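Local structure of profilin (Schizosaccharomyces pombe, 3D9Y) at residues Q45-G50 with L95-S100; I62-Q67 with I88-T93. The protein binds monomeric actin and shapes the cytoskeleton, hindering actin polymerization at high concentration and promoting it at low, and is essential for cytokinesis in fission yeast. All blocks are in the same frame, centred on the assembly; numbering follows the deposited sequence.

Contact 1: residues Q45-G50 with L95-S100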
# COMPACT_ATOMS: atom_id res chain seq x y z
N GLN A 45 2.71 -0.62 -11.93
CA GLN A 45 1.97 -0.03 -13.05
C GLN A 45 0.48 -0.35 -12.92
O GLN A 45 -0.37 0.53 -13.11
CB GLN A 45 2.53 -0.50 -14.40
CG GLN A 45 3.88 0.15 -14.75
CD GLN A 45 4.68 -0.58 -15.81
OE1 GLN A 45 4.13 -1.30 -16.65
NE2 GLN A 45 6.00 -0.39 -15.79
N GLY A 46 0.17 -1.59 -12.58
CA GLY A 46 -1.21 -2.01 -12.36
C GLY A 46 -1.89 -1.28 -11.22
O GLY A 46 -3.03 -0.83 -11.34
N LEU A 47 -1.18 -1.16 -10.09
CA LEU A 47 -1.74 -0.51 -8.91
C LEU A 47 -1.94 0.98 -9.19
O LEU A 47 -2.97 1.55 -8.83
CB LEU A 47 -0.82 -0.73 -7.70
CG LEU A 47 -1.27 -0.17 -6.36
CD1 LEU A 47 -2.55 -0.82 -5.88
CD2 LEU A 47 -0.17 -0.33 -5.31
N ALA A 48 -0.95 1.60 -9.84
CA ALA A 48 -1.04 3.02 -10.19
C ALA A 48 -2.24 3.29 -11.10
O ALA A 48 -2.99 4.24 -10.88
CB ALA A 48 0.25 3.49 -10.84
N ALA A 49 -2.43 2.44 -12.11
CA ALA A 49 -3.60 2.53 -12.99
C ALA A 49 -4.92 2.35 -12.23
O ALA A 49 -5.92 2.99 -12.55
CB ALA A 49 -3.50 1.52 -14.12
N GLY A 50 -4.91 1.49 -11.21
CA GLY A 50 -6.08 1.29 -10.34
C GLY A 50 -6.61 2.55 -9.69
O GLY A 50 -7.82 2.74 -9.60
N LEU A 95 2.71 12.30 -4.79
CA LEU A 95 3.78 11.73 -5.61
C LEU A 95 4.02 10.23 -5.42
O LEU A 95 4.75 9.63 -6.20
CB LEU A 95 5.09 12.48 -5.32
CG LEU A 95 5.06 14.00 -5.54
CD1 LEU A 95 6.42 14.60 -5.24
CD2 LEU A 95 4.61 14.37 -6.96
N CYS A 96 3.41 9.62 -4.39
CA CYS A 96 3.65 8.20 -4.08
C CYS A 96 2.41 7.39 -3.69
O CYS A 96 1.30 7.93 -3.53
CB CYS A 96 4.73 8.06 -3.00
SG CYS A 96 5.31 9.62 -2.26
N ILE A 97 2.63 6.08 -3.57
CA ILE A 97 1.66 5.16 -3.00
C ILE A 97 2.34 4.37 -1.87
O ILE A 97 3.37 3.74 -2.09
CB ILE A 97 1.14 4.14 -4.03
CG1 ILE A 97 0.52 4.85 -5.24
CG2 ILE A 97 0.15 3.18 -3.38
CD1 ILE A 97 0.50 4.00 -6.50
N LEU A 98 1.75 4.41 -0.68
CA LEU A 98 2.20 3.59 0.44
C LEU A 98 1.48 2.24 0.36
O LEU A 98 0.28 2.21 0.11
CB LEU A 98 1.85 4.28 1.76
CG LEU A 98 2.34 5.71 1.96
CD1 LEU A 98 1.98 6.19 3.35
CD2 LEU A 98 3.81 5.83 1.72
N VAL A 99 2.23 1.16 0.51
CA VAL A 99 1.70 -0.19 0.51
C VAL A 99 2.04 -0.87 1.85
O VAL A 99 3.22 -1.09 2.14
CB VAL A 99 2.30 -0.99 -0.64
CG1 VAL A 99 1.75 -2.39 -0.68
CG2 VAL A 99 2.04 -0.28 -1.98
N SER A 100 1.01 -1.22 2.62
CA SER A 100 1.17 -1.87 3.94
C SER A 100 0.46 -3.23 4.02
O SER A 100 -0.73 -3.30 3.79
CB SER A 100 0.59 -0.95 5.03
OG SER A 100 1.40 0.20 5.23
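Leu47 meets Ile97 and Val99 through a single methyl group. Its CD2 lies 4.0 Å from Ile97 CG2 and also 4.0 Å from Val99 CG2, so that it bridges two residues on one face of the strand. The two approaches differ: Leu47 and Val99 reach toward each other tip to tip, whereas Leu47 and Ile97 lie alongside each other, pointing opposite ways. The other branch of Ile97, through CG1, reaches the helix backbone, where CD1 comes to 4.1 Å from Ala48 CA. A small alanine suits this place, since the isoleucine end can lie against the helix itself. With CG of Leu47 anti to the backbone N (chi1 -178°), the branched end projects from the helix toward the sheet, which a leucine is long enough to touch across axes 10.4 Å apart. No hydrogen bond crosses; all four touching residues are buried and apolar. Backbone bonds of Ile97 to Val23 and of Val99 to Ala21 hold the strand in place. Leu98, pointing the other way, packs on helix 108-125. Helix 41-52 thus covers one face of the antiparallel sheet and the C-terminal helix the other, the alpha-beta-alpha sandwich of the profilin fold.

Contact 2: residues I62-Q67 with I88-T93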
# COMPACT_ATOMS: atom_id res chain seq x y z
N ILE A 62 -6.28 -7.14 -6.23
CA ILE A 62 -5.04 -6.39 -6.03
C ILE A 62 -3.89 -7.38 -6.06
O ILE A 62 -3.80 -8.25 -5.20
CB ILE A 62 -5.06 -5.65 -4.67
CG1 ILE A 62 -6.31 -4.77 -4.54
CG2 ILE A 62 -3.79 -4.82 -4.51
CD1 ILE A 62 -6.77 -4.60 -3.12
N ILE A 63 -3.02 -7.28 -7.07
CA ILE A 63 -1.90 -8.22 -7.22
C ILE A 63 -0.59 -7.55 -6.84
O ILE A 63 -0.13 -6.64 -7.53
CB ILE A 63 -1.80 -8.77 -8.67
CG1 ILE A 63 -3.16 -9.32 -9.13
CG2 ILE A 63 -0.72 -9.84 -8.74
CD1 ILE A 63 -3.12 -10.15 -10.41
N LEU A 64 -0.00 -7.99 -5.73
CA LEU A 64 1.28 -7.45 -5.26
C LEU A 64 2.14 -8.57 -4.63
O LEU A 64 1.62 -9.43 -3.92
CB LEU A 64 1.06 -6.34 -4.23
CG LEU A 64 0.22 -5.13 -4.67
CD1 LEU A 64 -0.35 -4.42 -3.48
CD2 LEU A 64 1.03 -4.18 -5.53
N ALA A 65 3.44 -8.53 -4.92
CA ALA A 65 4.37 -9.56 -4.46
C ALA A 65 3.85 -10.96 -4.79
O ALA A 65 3.88 -11.86 -3.96
CB ALA A 65 4.63 -9.42 -2.96
N GLY A 66 3.37 -11.13 -6.02
CA GLY A 66 2.94 -12.43 -6.51
C GLY A 66 1.70 -12.99 -5.84
O GLY A 66 1.42 -14.18 -5.96
N GLN A 67 0.95 -12.13 -5.16
CA GLN A 67 -0.23 -12.53 -4.40
C GLN A 67 -1.44 -11.72 -4.85
O GLN A 67 -1.32 -10.51 -5.03
CB GLN A 67 0.02 -12.27 -2.92
CG GLN A 67 -0.96 -12.95 -1.99
CD GLN A 67 -0.48 -14.32 -1.53
OE1 GLN A 67 -0.59 -14.66 -0.35
NE2 GLN A 67 0.06 -15.10 -2.46
N ILE A 88 -4.03 -5.90 3.00
CA ILE A 88 -3.15 -4.96 2.36
C ILE A 88 -3.87 -3.62 2.29
O ILE A 88 -5.06 -3.58 1.99
CB ILE A 88 -2.75 -5.50 0.95
CG1 ILE A 88 -1.52 -4.77 0.40
CG2 ILE A 88 -3.91 -5.45 -0.02
CD1 ILE A 88 -0.23 -5.50 0.62
N ILE A 89 -3.13 -2.56 2.61
CA ILE A 89 -3.63 -1.18 2.59
C ILE A 89 -2.74 -0.35 1.68
O ILE A 89 -1.54 -0.23 1.93
CB ILE A 89 -3.53 -0.57 3.99
CG1 ILE A 89 -4.26 -1.43 5.03
CG2 ILE A 89 -4.01 0.92 3.99
CD1 ILE A 89 -5.77 -1.57 4.87
N CYS A 90 -3.32 0.17 0.61
CA CYS A 90 -2.61 1.00 -0.35
C CYS A 90 -3.20 2.41 -0.34
O CYS A 90 -4.40 2.59 -0.53
CB CYS A 90 -2.73 0.42 -1.74
SG CYS A 90 -2.18 -1.29 -1.89
N VAL A 91 -2.34 3.42 -0.17
CA VAL A 91 -2.81 4.79 -0.03
C VAL A 91 -1.93 5.71 -0.87
O VAL A 91 -0.70 5.73 -0.72
CB VAL A 91 -2.83 5.24 1.43
CG1 VAL A 91 -3.46 6.62 1.55
CG2 VAL A 91 -3.60 4.24 2.29
N ALA A 92 -2.57 6.48 -1.74
CA ALA A 92 -1.85 7.38 -2.64
C ALA A 92 -1.66 8.77 -2.04
O ALA A 92 -2.58 9.33 -1.42
CB ALA A 92 -2.60 7.47 -3.98
N THR A 93 -0.46 9.32 -2.21
CA THR A 93 -0.16 10.71 -1.85
C THR A 93 -0.07 11.51 -3.15
O THR A 93 -0.51 11.03 -4.20
CB THR A 93 1.14 10.82 -1.01
OG1 THR A 93 2.29 10.48 -1.80
CG2 THR A 93 1.08 9.92 0.20
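Leu64, which touches both Ile88 and Cys90, is fixed by its backbone: its N donates to Gln67 O at 2.9 Å, and its O accepts from Gln67 N at 3.0 Å. The second bond closes a type I' turn, and together they make a two-residue beta-hairpin between strands 62-64 and 67-74. Both central residues need positive phi; Gly66, without a side chain, adopts it at little cost, Ala65 probably at some strain. The carboxylate of Glu43 accepts the N-H groups of both, tying the turn to helix 41-52. Held this way, Leu64 sends CD1 across to Cys90 SG at 4.0 Å and Ile88 CG1 at 4.1 Å, meeting the isoleucine at a slant. The sulfur points here because it lies anti to its carbonyl carbon (chi1 -56°), and the slim cysteine offers it as an apolar surface. Ile62 adds a looser touch, its CD1 being 4.3 Å from Ile88 CG2; both isoleucines, beta-branched, are at ease in extended strands. The two strand segments run at 96° to each other in a strongly twisted sheet, with strands 67-74 and 78-83 between them. Leu47 of helix 41-52 touches Leu64 and Cys90, and Val99 of strand 96-102 touches Leu64 and Ile88.

How the contacts relate
Both contacts are buried, apolar and free of hydrogen bonds between their own segments, and they belong to the same core, sharing one apolar layer on the same face of the sheet. They differ in what they join. Contact 1 lays a helix on the sheet, whereas contact 2 brings the sheet's edge strand over one of its inner strands. Polar chemistry appears at the margin of contact 2, in the exposed part of its turn, and between the contacts, where neighbouring strands 86-92 and 96-102 are hydrogen-bonded through Ile89 N to Ser100 O and Leu98 N to Val91 O, each 2.8 Å. One twisted sheet therefore supplies a wall to both.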